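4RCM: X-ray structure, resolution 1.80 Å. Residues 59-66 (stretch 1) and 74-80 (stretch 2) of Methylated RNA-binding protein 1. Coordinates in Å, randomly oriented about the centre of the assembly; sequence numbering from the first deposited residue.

Stretch 1 59-66: AKVFLFFS
Stretch 2 74-80: CGVAEMV

The strand that starts at Val 61 runs antiparallel to the neighbouring strand of the same sheet that passes through Cys 74 to Glu 78. Their N-to-C directions differ by 150°, and their axes approach to 4.6 Å. Most residues have extended backbones, such as Leu 63 at phi/psi -125/117 and Ala 77 at -127/152. Cys 74, at -115/2, departs from this. Gly 75, at 159/-173, is nearly fully extended but has a positive phi. Its angles call for glycine, because a CB there would be jammed against the carbonyl O of Cys 74.

The register pairs Phe 62 with Glu 78 (CA to CA 4.4 Å), Leu 63 with Ala 77 (CA to CA 5.2 Å) and Phe 64 with Val 76 (CA to CA 4.8 Å). Leu 63 and Ala 77 bond both ways: Leu 63 N donates to Ala 77 O at 2.7 Å, and Ala 77 N donates to Leu 63 O at 3.0 Å. Toward one end, Met 79 N donates to Val 61 O at 2.9 Å. Toward the other, Phe 65 N donates to Gly 75 O at 3.1 Å, and Cys 74 N donates to Phe 65 O at 2.9 Å. The non-hydrogen-bonded positions bring CA atoms close to carbonyls, with Phe 62 CA 3.4 Å from Ala 77 O and Val 76 CA 3.4 Å from Leu 63 O.

Phe 62, Phe 64, Val 76 and Glu 78 share one face. Phe 62 is m, with chi2 82°. Glu 78 chi1 is t, which places CG over one face of the Phe 62 ring, 4.2 Å from the centroid, in a CH-pi contact; chi2 is t and chi3 -2°. Phe 64 is m, with chi2 -70°. Val 76 is t. Its CG1 lies near both rings, 3.8 Å from Phe 62 CD2 and 4.4 Å from Phe 64 CD1, and its CG2 lies 4.0 Å from Phe 64 CD1.

Val 61, Leu 63, Phe 65, Ala 77 and Met 79 point to the other face. Phe 65 is m, with chi2 81°, and its CE1 meets Ala 77 CB at 3.9 Å. Val 61 is t, and its CG1 meets Met 79 CB at 3.9 Å. Both are apolar van der Waals contacts between buried side chains. Met 79 is t throughout, and its end leads away. Leu 63 is m, t.

Two waters link the Glu 78 carboxylate to stretch 1. Lys 60 is m, then t throughout. Its NZ donates to the O of water 1 (3.0 Å), and that water O donates to Glu 78 OE1 (2.6 Å). The O of water 2 accepts from Val 61 N (3.1 Å) and donates to Glu 78 OE2 and Met 79 O (2.8 Å each).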

ATOM      1  N   ALA A  59       3.326 -10.284 -13.481  1.00 16.41           N
ATOM      2  CA  ALA A  59       2.270  -9.875 -12.545  1.00 15.27           C
ATOM      3  C   ALA A  59       2.925  -9.240 -11.322  1.00 15.02           C
ATOM      4  O   ALA A  59       4.054  -9.627 -10.932  1.00 14.21           O
ATOM      5  CB  ALA A  59       1.442 -11.053 -12.134  1.00 15.48           C
ATOM      6  N   LYS A  60       2.230  -8.270 -10.733  1.00 12.13           N
ATOM      7  CA  LYS A  60       2.741  -7.481  -9.589  1.00 12.69           C
ATOM      8  C   LYS A  60       1.815  -7.513  -8.337  1.00 12.17           C
ATOM      9  O   LYS A  60       0.648  -7.857  -8.459  1.00 11.20           O
ATOM     10  CB  LYS A  60       2.917  -6.005 -10.055  1.00 12.44           C
ATOM     11  CG  LYS A  60       3.788  -5.864 -11.312  1.00 12.49           C
ATOM     12  CD  LYS A  60       3.896  -4.421 -11.780  1.00 13.37           C
ATOM     13  CE  LYS A  60       4.712  -4.244 -13.077  1.00 13.95           C
ATOM     14  NZ  LYS A  60       4.718  -2.804 -13.548  1.00 13.56           N
ATOM     15  N   VAL A  61       2.378  -7.174  -7.152  1.00 12.56           N
ATOM     16  CA  VAL A  61       1.608  -6.864  -5.913  1.00 11.43           C
ATOM     17  C   VAL A  61       1.771  -5.371  -5.566  1.00 11.20           C
ATOM     18  O   VAL A  61       2.917  -4.862  -5.430  1.00 10.52           O
ATOM     19  CB  VAL A  61       2.024  -7.714  -4.722  1.00 13.53           C
ATOM     20  CG1 VAL A  61       1.407  -7.234  -3.416  1.00 11.64           C
ATOM     21  CG2 VAL A  61       1.605  -9.149  -4.939  1.00 11.92           C
ATOM     22  N   PHE A  62       0.636  -4.689  -5.473  1.00  9.50           N
ATOM     23  CA  PHE A  62       0.587  -3.315  -4.978  1.00 10.11           C
ATOM     24  C   PHE A  62      -0.130  -3.204  -3.643  1.00  8.15           C
ATOM     25  O   PHE A  62      -1.088  -3.985  -3.355  1.00  7.26           O
ATOM     26  CB  PHE A  62      -0.074  -2.399  -5.990  1.00 11.50           C
ATOM     27  CG  PHE A  62       0.788  -2.140  -7.169  1.00 13.07           C
ATOM     28  CD1 PHE A  62       0.841  -3.054  -8.196  1.00 13.77           C
ATOM     29  CD2 PHE A  62       1.601  -1.041  -7.192  1.00 13.41           C
ATOM     30  CE1 PHE A  62       1.653  -2.823  -9.287  1.00 15.18           C
ATOM     31  CE2 PHE A  62       2.430  -0.799  -8.256  1.00 14.92           C
ATOM     32  CZ  PHE A  62       2.466  -1.695  -9.309  1.00 14.72           C
ATOM     33  N   LEU A  63       0.308  -2.198  -2.870  1.00  7.97           N
ATOM     34  CA  LEU A  63      -0.151  -1.938  -1.493  1.00  7.02           C
ATOM     35  C   LEU A  63      -0.656  -0.552  -1.391  1.00  7.24           C
ATOM     36  O   LEU A  63       0.129   0.367  -1.609  1.00  6.65           O
ATOM     37  CB  LEU A  63       0.994  -2.037  -0.563  1.00  7.01           C
ATOM     38  CG  LEU A  63       1.724  -3.389  -0.749  1.00  7.14           C
ATOM     39  CD1 LEU A  63       2.884  -3.428   0.183  1.00  7.55           C
ATOM     40  CD2 LEU A  63       0.795  -4.518  -0.450  1.00  7.86           C
ATOM     41  N   PHE A  64      -1.931  -0.398  -1.080  1.00  6.90           N
ATOM     42  CA  PHE A  64      -2.469   0.935  -0.783  1.00  8.20           C
ATOM     43  C   PHE A  64      -2.206   1.228   0.710  1.00  8.15           C
ATOM     44  O   PHE A  64      -2.845   0.649   1.603  1.00  9.10           O
ATOM     45  CB  PHE A  64      -3.964   0.993  -1.052  1.00  9.83           C
ATOM     46  CG  PHE A  64      -4.353   0.735  -2.488  1.00 12.04           C
ATOM     47  CD1 PHE A  64      -4.060   1.656  -3.483  1.00 12.42           C
ATOM     48  CD2 PHE A  64      -5.049  -0.416  -2.840  1.00 13.79           C
ATOM     49  CE1 PHE A  64      -4.470   1.442  -4.797  1.00 12.93           C
ATOM     50  CE2 PHE A  64      -5.430  -0.630  -4.175  1.00 13.30           C
ATOM     51  CZ  PHE A  64      -5.145   0.303  -5.134  1.00 11.48           C
ATOM     52  N   PHE A  65      -1.260   2.103   0.980  1.00  9.03           N
ATOM     53  CA  PHE A  65      -1.000   2.544   2.361  1.00  9.62           C
ATOM     54  C   PHE A  65      -2.006   3.513   2.974  1.00 11.55           C
ATOM     55  O   PHE A  65      -2.243   4.626   2.484  1.00 10.56           O
ATOM     56  CB  PHE A  65       0.366   3.123   2.445  1.00  9.26           C
ATOM     57  CG  PHE A  65       1.415   2.088   2.635  1.00  9.07           C
ATOM     58  CD1 PHE A  65       1.907   1.354   1.566  1.00  9.44           C
ATOM     59  CD2 PHE A  65       1.917   1.865   3.891  1.00  9.83           C
ATOM     60  CE1 PHE A  65       2.916   0.385   1.779  1.00 10.30           C
ATOM     61  CE2 PHE A  65       2.924   0.939   4.097  1.00 10.09           C
ATOM     62  CZ  PHE A  65       3.390   0.180   3.052  1.00  9.66           C
ATOM     63  N   SER A  66      -2.505   3.111   4.127  1.00 12.82           N
ATOM     64  CA  SER A  66      -3.452   3.927   4.837  1.00 15.12           C
ATOM     65  C   SER A  66      -3.055   4.003   6.329  1.00 15.33           C
ATOM     66  O   SER A  66      -2.457   3.065   6.862  1.00 12.78           O
ATOM     67  CB  SER A  66      -4.815   3.255   4.675  1.00 16.00           C
ATOM     68  OG  SER A  66      -5.846   4.119   5.090  1.00 17.38           O
ATOM     69  N   CYS A  74      -2.289   7.474   1.898  1.00 13.70           N
ATOM     70  CA  CYS A  74      -1.162   8.349   1.550  1.00 13.99           C
ATOM     71  C   CYS A  74      -0.145   7.917   0.420  1.00 10.88           C
ATOM     72  O   CYS A  74       0.804   8.642   0.126  1.00  8.93           O
ATOM     73  CB  CYS A  74      -0.447   8.795   2.799  1.00 17.96           C
ATOM     74  SG  CYS A  74      -0.092   7.532   3.978  1.00 24.34           S
ATOM     75  N   GLY A  75      -0.379   6.781  -0.221  1.00  8.89           N
ATOM     76  CA  GLY A  75       0.330   6.476  -1.457  1.00  7.73           C
ATOM     77  C   GLY A  75       0.316   4.989  -1.736  1.00  6.89           C
ATOM     78  O   GLY A  75      -0.394   4.246  -1.088  1.00  5.93           O
ATOM     79  N   VAL A  76       1.059   4.610  -2.761  1.00  6.58           N
ATOM     80  CA  VAL A  76       1.018   3.203  -3.269  1.00  6.06           C
ATOM     81  C   VAL A  76       2.425   2.680  -3.365  1.00  5.75           C
ATOM     82  O   VAL A  76       3.276   3.316  -3.902  1.00  5.14           O
ATOM     83  CB  VAL A  76       0.309   3.153  -4.630  1.00  5.93           C
ATOM     84  CG1 VAL A  76       0.029   1.720  -5.025  1.00  5.96           C
ATOM     85  CG2 VAL A  76      -1.022   3.965  -4.606  1.00  5.84           C
ATOM     86  N   ALA A  77       2.665   1.470  -2.885  1.00  6.50           N
ATOM     87  CA  ALA A  77       3.966   0.871  -3.024  1.00  7.08           C
ATOM     88  C   ALA A  77       3.795  -0.494  -3.656  1.00  7.42           C
ATOM     89  O   ALA A  77       2.709  -1.144  -3.529  1.00  6.53           O
ATOM     90  CB  ALA A  77       4.648   0.697  -1.678  1.00  8.13           C
ATOM     91  N   GLU A  78       4.839  -0.899  -4.355  1.00  7.17           N
ATOM     92  CA  GLU A  78       4.862  -2.217  -4.962  1.00  8.40           C
ATOM     93  C   GLU A  78       5.700  -3.043  -4.068  1.00  7.96           C
ATOM     94  O   GLU A  78       6.744  -2.555  -3.630  1.00  7.41           O
ATOM     95  CB  GLU A  78       5.493  -2.162  -6.352  1.00  9.28           C
ATOM     96  CG  GLU A  78       5.366  -3.464  -7.139  1.00 10.97           C
ATOM     97  CD  GLU A  78       6.019  -3.458  -8.526  1.00 12.77           C
ATOM     98  OE1 GLU A  78       6.570  -2.440  -8.983  1.00 12.99           O
ATOM     99  OE2 GLU A  78       6.039  -4.539  -9.133  1.00 11.97           O
ATOM    100  N   MET A  79       5.264  -4.294  -3.810  1.00  8.89           N
ATOM    101  CA  MET A  79       6.053  -5.317  -3.133  1.00 10.03           C
ATOM    102  C   MET A  79       7.036  -5.943  -4.137  1.00 10.87           C
ATOM    103  O   MET A  79       6.619  -6.483  -5.177  1.00 10.89           O
ATOM    104  CB  MET A  79       5.101  -6.412  -2.541  1.00  9.71           C
ATOM    105  CG  MET A  79       5.786  -7.567  -1.861  1.00 10.86           C
ATOM    106  SD  MET A  79       4.542  -8.710  -1.235  1.00 11.57           S
ATOM    107  CE  MET A  79       5.597  -9.867  -0.334  1.00 12.87           C
ATOM    108  N   VAL A  80       8.334  -5.878  -3.845  1.00 10.78           N
ATOM    109  CA  VAL A  80       9.343  -6.215  -4.839  1.00 11.39           C
ATOM    110  C   VAL A  80      10.299  -7.280  -4.322  1.00 11.49           C
ATOM    111  O   VAL A  80      11.325  -7.543  -4.919  1.00 14.27           O
ATOM    112  CB  VAL A  80      10.106  -4.945  -5.404  1.00 12.27           C
ATOM    113  CG1 VAL A  80       9.154  -3.997  -6.101  1.00 12.82           C
ATOM    114  CG2 VAL A  80      10.864  -4.200  -4.338  1.00 11.66           C
TER
HETATM  115  O   HOH W   1       5.869  -1.386 -11.203  1.00 14.48           O
HETATM  116  O   HOH W   2       5.364  -6.755  -7.613  1.00  9.99           O